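Local structure of probable tautomerase HP_0924 (Helicobacter pylori, 3M21) at residues I5-E10 / I45-S50; P1-K6 / A39-I44. The protein is a small member of the tautomerase family in the MIF clan, a beta-alpha-beta protein whose six copies assemble into a hexamer. All coordinates share one frame; numbering follows the deposited sequence.

In the fold
From the N terminus the chain runs through strand 2-7, turns into helix 16-34 and returns along strand 42-47, parallel to the first. Contact 2 (1-6 with 39-44) joins the starts of the two strands and contact 1 (5-10 with 45-50) their ends, so each closes a loop that holds the whole helix. The two loops neither nest nor separate: both segments of contact 1 follow their counterparts in contact 2, so the loops overlap in a staggered, crossing order, as parallel pairing requires. The contacts share I5 and K6, their centres lie about 15 Å apart, and a probable hydrogen bond from N4 ND2 to D46 OD2 links them.

Contact 1. Residues I5-E10 / I45-S50; sequences IKLVPE and IDEVDS
K6 and D46 lie side by side on one face of the paired strands, pointing the same way. The lysine chain runs extended through CD and CE and bends only at its last torsion (chi4 -59°), which turns NZ to D46 OD2 at 2.7 Å. This salt bridge reaches the oxygen from above the carboxylate plane, and N4 ND2 is a second donor to the same oxygen. The backbones are paired by three nearly straight bonds, D46 N to I5 O, L7 N to D46 O and V48 N to L7 O, the first at 2.7 Å. These bonds join the C-terminal ends of the two parallel strands of a beta-alpha-beta unit. On the face of I5, L7 and I45, L7 CD2 rests on I45 CG2 at 4.2 Å, and L22 of helix 16-34 packs against both residues. Beyond L7 and E47 both chains are loop, yet V8 still packs on V48: V8 CG1 lies 3.2 Å from V48 O and 3.7 Å from S50 CB, while P9 CD approaches that same carbonyl oxygen. The loose side is solvent-exposed D49, whose carboxylate turns to N51; E47 touches P9, but K19 and N52 of a third subunit hold its OE1.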
ATOM      1  N   ILE F   5      -1.476  -6.247   6.429  1.00 18.46           N
ATOM      2  CA  ILE F   5      -0.389  -6.837   7.186  1.00 17.93           C
ATOM      3  C   ILE F   5       0.508  -7.560   6.202  1.00 17.50           C
ATOM      4  O   ILE F   5       0.043  -8.419   5.460  1.00 18.07           O
ATOM      5  CB  ILE F   5      -0.911  -7.866   8.208  1.00 16.68           C
ATOM      6  CG1 ILE F   5      -1.793  -7.183   9.248  1.00 17.87           C
ATOM      7  CG2 ILE F   5       0.252  -8.572   8.872  1.00 17.39           C
ATOM      8  CD1 ILE F   5      -2.545  -8.164  10.132  1.00 19.50           C
ATOM      9  N   LYS F   6       1.786  -7.213   6.195  1.00 15.85           N
ATOM     10  CA  LYS F   6       2.727  -7.864   5.301  1.00 18.91           C
ATOM     11  C   LYS F   6       3.739  -8.610   6.152  1.00 20.79           C
ATOM     12  O   LYS F   6       4.395  -8.020   7.019  1.00 22.42           O
ATOM     13  CB  LYS F   6       3.434  -6.827   4.430  1.00 18.88           C
ATOM     14  CG  LYS F   6       2.492  -6.062   3.512  1.00 20.71           C
ATOM     15  CD  LYS F   6       3.254  -5.103   2.604  1.00 25.87           C
ATOM     16  CE  LYS F   6       2.301  -4.271   1.778  1.00 31.08           C
ATOM     17  NZ  LYS F   6       1.416  -5.120   0.937  1.00 33.93           N
ATOM     18  N   LEU F   7       3.865  -9.908   5.908  1.00 18.59           N
ATOM     19  CA  LEU F   7       4.788 -10.732   6.673  1.00 20.46           C
ATOM     20  C   LEU F   7       5.453 -11.790   5.795  1.00 20.69           C
ATOM     21  O   LEU F   7       4.994 -12.065   4.692  1.00 20.39           O
ATOM     22  CB  LEU F   7       4.028 -11.400   7.814  1.00 20.65           C
ATOM     23  CG  LEU F   7       2.867 -12.310   7.386  1.00 20.43           C
ATOM     24  CD1 LEU F   7       3.414 -13.645   6.902  1.00 22.93           C
ATOM     25  CD2 LEU F   7       1.918 -12.549   8.560  1.00 23.48           C
ATOM     26  N   VAL F   8       6.534 -12.376   6.289  1.00 21.48           N
ATOM     27  CA  VAL F   8       7.240 -13.419   5.547  1.00 24.16           C
ATOM     28  C   VAL F   8       6.937 -14.784   6.163  1.00 24.94           C
ATOM     29  O   VAL F   8       7.120 -14.984   7.370  1.00 24.87           O
ATOM     30  CB  VAL F   8       8.765 -13.199   5.581  1.00 24.20           C
ATOM     31  CG1 VAL F   8       9.458 -14.202   4.677  1.00 22.97           C
ATOM     32  CG2 VAL F   8       9.083 -11.787   5.159  1.00 22.62           C
ATOM     33  N   PRO F   9       6.446 -15.737   5.348  1.00 24.42           N
ATOM     34  CA  PRO F   9       6.135 -17.079   5.859  1.00 26.41           C
ATOM     35  C   PRO F   9       7.353 -17.723   6.506  1.00 29.76           C
ATOM     36  O   PRO F   9       8.489 -17.377   6.185  1.00 29.04           O
ATOM     37  CB  PRO F   9       5.707 -17.838   4.604  1.00 24.67           C
ATOM     38  CG  PRO F   9       5.067 -16.779   3.778  1.00 25.52           C
ATOM     39  CD  PRO F   9       6.039 -15.613   3.937  1.00 22.90           C
ATOM     40  N   GLU F  10       7.114 -18.666   7.409  1.00 33.52           N
ATOM     41  CA  GLU F  10       8.199 -19.364   8.081  1.00 38.36           C
ATOM     42  C   GLU F  10       7.683 -20.539   8.896  1.00 39.54           C
ATOM     43  O   GLU F  10       6.677 -20.426   9.594  1.00 39.54           O
ATOM     44  CB  GLU F  10       8.968 -18.408   8.993  1.00 40.64           C
ATOM     45  CG  GLU F  10      10.012 -19.107   9.845  1.00 44.14           C
ATOM     46  CD  GLU F  10      11.084 -18.174  10.363  1.00 45.93           C
ATOM     47  OE1 GLU F  10      10.727 -17.174  11.032  1.00 46.68           O
ATOM     48  OE2 GLU F  10      12.286 -18.448  10.103  1.00 46.02           O
ATOM     49  N   ILE F  45      -3.962  -9.714   4.473  1.00 16.56           N
ATOM     50  CA  ILE F  45      -2.665 -10.223   4.875  1.00 17.47           C
ATOM     51  C   ILE F  45      -1.912 -10.603   3.609  1.00 20.09           C
ATOM     52  O   ILE F  45      -2.412 -11.364   2.772  1.00 20.40           O
ATOM     53  CB  ILE F  45      -2.806 -11.479   5.764  1.00 18.29           C
ATOM     54  CG1 ILE F  45      -3.544 -11.127   7.063  1.00 19.74           C
ATOM     55  CG2 ILE F  45      -1.445 -12.063   6.058  1.00 17.35           C
ATOM     56  CD1 ILE F  45      -3.974 -12.363   7.863  1.00 17.50           C
ATOM     57  N   ASP F  46      -0.711 -10.065   3.456  1.00 19.40           N
ATOM     58  CA  ASP F  46       0.103 -10.385   2.289  1.00 19.64           C
ATOM     59  C   ASP F  46       1.272 -11.220   2.766  1.00 21.47           C
ATOM     60  O   ASP F  46       1.886 -10.910   3.785  1.00 19.73           O
ATOM     61  CB  ASP F  46       0.620  -9.108   1.640  1.00 20.46           C
ATOM     62  CG  ASP F  46      -0.497  -8.224   1.138  1.00 18.75           C
ATOM     63  OD1 ASP F  46      -1.428  -8.748   0.476  1.00 22.15           O
ATOM     64  OD2 ASP F  46      -0.433  -7.006   1.385  1.00 22.44           O
ATOM     65  N   GLU F  47       1.576 -12.278   2.025  1.00 20.80           N
ATOM     66  CA  GLU F  47       2.680 -13.151   2.364  1.00 22.40           C
ATOM     67  C   GLU F  47       3.805 -12.872   1.381  1.00 24.48           C
ATOM     68  O   GLU F  47       3.683 -13.132   0.180  1.00 25.64           O
ATOM     69  CB  GLU F  47       2.231 -14.611   2.307  1.00 24.13           C
ATOM     70  CG  GLU F  47       1.284 -14.973   3.443  1.00 25.96           C
ATOM     71  CD  GLU F  47       0.627 -16.333   3.273  1.00 25.07           C
ATOM     72  OE1 GLU F  47      -0.567 -16.379   2.935  1.00 27.54           O
ATOM     73  OE2 GLU F  47       1.309 -17.353   3.469  1.00 28.68           O
ATOM     74  N   VAL F  48       4.893 -12.319   1.908  1.00 22.82           N
ATOM     75  CA  VAL F  48       6.056 -11.938   1.112  1.00 22.57           C
ATOM     76  C   VAL F  48       7.181 -12.958   1.165  1.00 22.29           C
ATOM     77  O   VAL F  48       7.565 -13.416   2.244  1.00 23.21           O
ATOM     78  CB  VAL F  48       6.608 -10.588   1.605  1.00 22.32           C
ATOM     79  CG1 VAL F  48       7.703 -10.103   0.680  1.00 22.70           C
ATOM     80  CG2 VAL F  48       5.476  -9.576   1.696  1.00 21.09           C
ATOM     81  N   ASP F  49       7.711 -13.303  -0.003  1.00 23.51           N
ATOM     82  CA  ASP F  49       8.814 -14.255  -0.085  1.00 26.05           C
ATOM     83  C   ASP F  49       9.999 -13.682   0.680  1.00 24.08           C
ATOM     84  O   ASP F  49      10.262 -12.481   0.621  1.00 24.79           O
ATOM     85  CB  ASP F  49       9.202 -14.483  -1.545  1.00 28.05           C
ATOM     86  CG  ASP F  49      10.195 -15.613  -1.714  1.00 33.86           C
ATOM     87  OD1 ASP F  49      11.416 -15.356  -1.667  1.00 30.32           O
ATOM     88  OD2 ASP F  49       9.743 -16.766  -1.881  1.00 37.28           O
ATOM     89  N   SER F  50      10.711 -14.547   1.398  1.00 24.84           N
ATOM     90  CA  SER F  50      11.860 -14.120   2.190  1.00 24.99           C
ATOM     91  C   SER F  50      12.938 -13.398   1.384  1.00 24.64           C
ATOM     92  O   SER F  50      13.790 -12.721   1.960  1.00 26.10           O
ATOM     93  CB  SER F  50      12.476 -15.318   2.914  1.00 24.75           C
ATOM     94  OG  SER F  50      13.064 -16.213   1.992  1.00 25.78           O
TER

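Contact 2. Residues P1-K6 / A39-I44; sequences PFINIK and ASIVVI
The opening half of a parallel strand pair, strand 2-7 beside strand 42-47, brings P1 and F2 against I41, V42 and I44. The segment axes approach to 4.7 Å and their directions differ by 12°. Four backbone bonds set the register, their acceptors alternating between the strands: V42 N to P1 O, I3 N to V42 O, I44 N to I3 O, and I5 N to I44 O at 2.8 Å. I44 O has a second donor, N4 ND2 at 3.0 Å, which stands above the carbonyl plane while I5 N lies within it. The oxygen is almost in the plane of the N4 amide, evidence that the amide is turned to give its N-H directly; D46 OD2 is a further acceptor for ND2.

Helix 16-34, the crossover of this beta-alpha-beta unit, covers the I3 side, where its V26 packs on I3 and I5 and its M30 on P1. There I3 CD1 meets I41 CG2 at 3.9 Å, and I5 CD1 touches V43 CG1 more loosely.

Across the sheet, F2 has CG anti to its backbone N (chi1 174°). Its ring presents an edge to the second strand: I44 CD1 sits in the ring plane, 3.3 Å from CE1, a close apolar approach, and V42 CG1 lies 3.6 Å from CD1. At the N terminus, the P1 ring crosses the I41 side chain, CG lying 3.9 Å from I41 CG1, and P1 CD lies 3.7 Å from S40 OG, whose hydrogen bond goes to N37 O. Antiparallel pairing with a second subunit at F2-K6 and with a third at V42-I44 continues the sheet across both interfaces, and a fifth subunit stacks its own F2 ring on the F2 ring here.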
ATOM      1  N   PRO F   1     -12.406   0.860   8.831  1.00 23.77           N
ATOM      2  CA  PRO F   1     -10.955   0.977   8.561  1.00 22.54           C
ATOM      3  C   PRO F   1     -10.413  -0.140   7.665  1.00 22.82           C
ATOM      4  O   PRO F   1     -11.138  -1.066   7.268  1.00 22.60           O
ATOM      5  CB  PRO F   1     -10.246   0.978   9.912  1.00 23.03           C
ATOM      6  CG  PRO F   1     -11.269   0.276  10.797  1.00 23.00           C
ATOM      7  CD  PRO F   1     -12.637   0.756  10.283  1.00 22.39           C
ATOM      8  N   PHE F   2      -9.126  -0.028   7.357  1.00 20.10           N
ATOM      9  CA  PHE F   2      -8.422  -0.980   6.511  1.00 19.66           C
ATOM     10  C   PHE F   2      -7.069  -1.291   7.135  1.00 20.22           C
ATOM     11  O   PHE F   2      -6.326  -0.379   7.488  1.00 21.13           O
ATOM     12  CB  PHE F   2      -8.221  -0.379   5.120  1.00 19.73           C
ATOM     13  CG  PHE F   2      -7.375  -1.221   4.217  1.00 19.61           C
ATOM     14  CD1 PHE F   2      -7.906  -2.345   3.598  1.00 20.36           C
ATOM     15  CD2 PHE F   2      -6.045  -0.877   3.969  1.00 20.56           C
ATOM     16  CE1 PHE F   2      -7.120  -3.122   2.750  1.00 20.64           C
ATOM     17  CE2 PHE F   2      -5.255  -1.649   3.123  1.00 21.22           C
ATOM     18  CZ  PHE F   2      -5.792  -2.767   2.510  1.00 21.87           C
ATOM     19  N   ILE F   3      -6.759  -2.574   7.283  1.00 18.15           N
ATOM     20  CA  ILE F   3      -5.478  -2.987   7.855  1.00 18.96           C
ATOM     21  C   ILE F   3      -4.778  -3.964   6.920  1.00 18.27           C
ATOM     22  O   ILE F   3      -5.305  -5.032   6.595  1.00 15.64           O
ATOM     23  CB  ILE F   3      -5.648  -3.673   9.229  1.00 19.84           C
ATOM     24  CG1 ILE F   3      -6.305  -2.711  10.229  1.00 19.66           C
ATOM     25  CG2 ILE F   3      -4.298  -4.139   9.747  1.00 18.60           C
ATOM     26  CD1 ILE F   3      -7.815  -2.609  10.075  1.00 22.22           C
ATOM     27  N   ASN F   4      -3.584  -3.586   6.492  1.00 17.49           N
ATOM     28  CA  ASN F   4      -2.802  -4.410   5.585  1.00 19.40           C
ATOM     29  C   ASN F   4      -1.640  -4.935   6.410  1.00 19.01           C
ATOM     30  O   ASN F   4      -0.928  -4.173   7.059  1.00 17.62           O
ATOM     31  CB  ASN F   4      -2.302  -3.550   4.417  1.00 19.02           C
ATOM     32  CG  ASN F   4      -1.538  -4.342   3.362  1.00 22.66           C
ATOM     33  OD1 ASN F   4      -0.718  -3.771   2.638  1.00 22.53           O
ATOM     34  ND2 ASN F   4      -1.809  -5.647   3.256  1.00 20.60           N
ATOM     35  N   ILE F   5      -1.476  -6.247   6.429  1.00 18.46           N
ATOM     36  CA  ILE F   5      -0.389  -6.837   7.186  1.00 17.93           C
ATOM     37  C   ILE F   5       0.508  -7.560   6.202  1.00 17.50           C
ATOM     38  O   ILE F   5       0.043  -8.419   5.460  1.00 18.07           O
ATOM     39  CB  ILE F   5      -0.911  -7.866   8.208  1.00 16.68           C
ATOM     40  CG1 ILE F   5      -1.793  -7.183   9.248  1.00 17.87           C
ATOM     41  CG2 ILE F   5       0.252  -8.572   8.872  1.00 17.39           C
ATOM     42  CD1 ILE F   5      -2.545  -8.164  10.132  1.00 19.50           C
ATOM     43  N   LYS F   6       1.786  -7.213   6.195  1.00 15.85           N
ATOM     44  CA  LYS F   6       2.727  -7.864   5.301  1.00 18.91           C
ATOM     45  C   LYS F   6       3.739  -8.610   6.152  1.00 20.79           C
ATOM     46  O   LYS F   6       4.395  -8.020   7.019  1.00 22.42           O
ATOM     47  CB  LYS F   6       3.434  -6.827   4.430  1.00 18.88           C
ATOM     48  CG  LYS F   6       2.492  -6.062   3.512  1.00 20.71           C
ATOM     49  CD  LYS F   6       3.254  -5.103   2.604  1.00 25.87           C
ATOM     50  CE  LYS F   6       2.301  -4.271   1.778  1.00 31.08           C
ATOM     51  NZ  LYS F   6       1.416  -5.120   0.937  1.00 33.93           N
ATOM     52  N   ALA F  39     -18.151  -4.507  11.244  1.00 40.51           N
ATOM     53  CA  ALA F  39     -18.555  -4.834   9.883  1.00 39.68           C
ATOM     54  C   ALA F  39     -17.781  -4.096   8.794  1.00 37.78           C
ATOM     55  O   ALA F  39     -17.583  -4.634   7.706  1.00 36.90           O
ATOM     56  CB  ALA F  39     -20.047  -4.585   9.719  1.00 38.46           C
ATOM     57  N   SER F  40     -17.337  -2.876   9.086  1.00 35.86           N
ATOM     58  CA  SER F  40     -16.606  -2.078   8.099  1.00 33.89           C
ATOM     59  C   SER F  40     -15.105  -2.356   8.070  1.00 31.94           C
ATOM     60  O   SER F  40     -14.388  -1.832   7.213  1.00 32.35           O
ATOM     61  CB  SER F  40     -16.824  -0.586   8.362  1.00 34.05           C
ATOM     62  OG  SER F  40     -16.163  -0.186   9.551  1.00 35.05           O
ATOM     63  N   ILE F  41     -14.624  -3.186   8.986  1.00 29.04           N
ATOM     64  CA  ILE F  41     -13.196  -3.476   9.045  1.00 26.48           C
ATOM     65  C   ILE F  41     -12.694  -4.452   7.995  1.00 25.00           C
ATOM     66  O   ILE F  41     -13.105  -5.612   7.961  1.00 21.64           O
ATOM     67  CB  ILE F  41     -12.788  -4.017  10.424  1.00 25.89           C
ATOM     68  CG1 ILE F  41     -13.186  -3.014  11.510  1.00 28.18           C
ATOM     69  CG2 ILE F  41     -11.285  -4.240  10.472  1.00 24.85           C
ATOM     70  CD1 ILE F  41     -12.903  -3.499  12.913  1.00 26.53           C
ATOM     71  N   VAL F  42     -11.786  -3.975   7.148  1.00 22.44           N
ATOM     72  CA  VAL F  42     -11.199  -4.803   6.103  1.00 20.00           C
ATOM     73  C   VAL F  42      -9.755  -5.065   6.473  1.00 21.64           C
ATOM     74  O   VAL F  42      -9.030  -4.150   6.873  1.00 17.87           O
ATOM     75  CB  VAL F  42     -11.235  -4.092   4.736  1.00 20.35           C
ATOM     76  CG1 VAL F  42     -10.490  -4.917   3.693  1.00 18.09           C
ATOM     77  CG2 VAL F  42     -12.678  -3.879   4.309  1.00 23.16           C
ATOM     78  N   VAL F  43      -9.347  -6.321   6.347  1.00 20.58           N
ATOM     79  CA  VAL F  43      -7.989  -6.721   6.661  1.00 19.53           C
ATOM     80  C   VAL F  43      -7.478  -7.591   5.523  1.00 19.96           C
ATOM     81  O   VAL F  43      -8.181  -8.483   5.028  1.00 17.99           O
ATOM     82  CB  VAL F  43      -7.938  -7.517   7.992  1.00 20.14           C
ATOM     83  CG1 VAL F  43      -6.496  -7.884   8.346  1.00 19.12           C
ATOM     84  CG2 VAL F  43      -8.562  -6.699   9.105  1.00 17.91           C
ATOM     85  N   ILE F  44      -6.259  -7.298   5.088  1.00 17.42           N
ATOM     86  CA  ILE F  44      -5.627  -8.044   4.015  1.00 15.84           C
ATOM     87  C   ILE F  44      -4.234  -8.416   4.476  1.00 16.77           C
ATOM     88  O   ILE F  44      -3.430  -7.553   4.845  1.00 15.89           O
ATOM     89  CB  ILE F  44      -5.516  -7.204   2.728  1.00 16.49           C
ATOM     90  CG1 ILE F  44      -6.914  -6.901   2.176  1.00 17.42           C
ATOM     91  CG2 ILE F  44      -4.649  -7.926   1.713  1.00 13.31           C
ATOM     92  CD1 ILE F  44      -6.925  -5.944   0.959  1.00 20.36           C
TER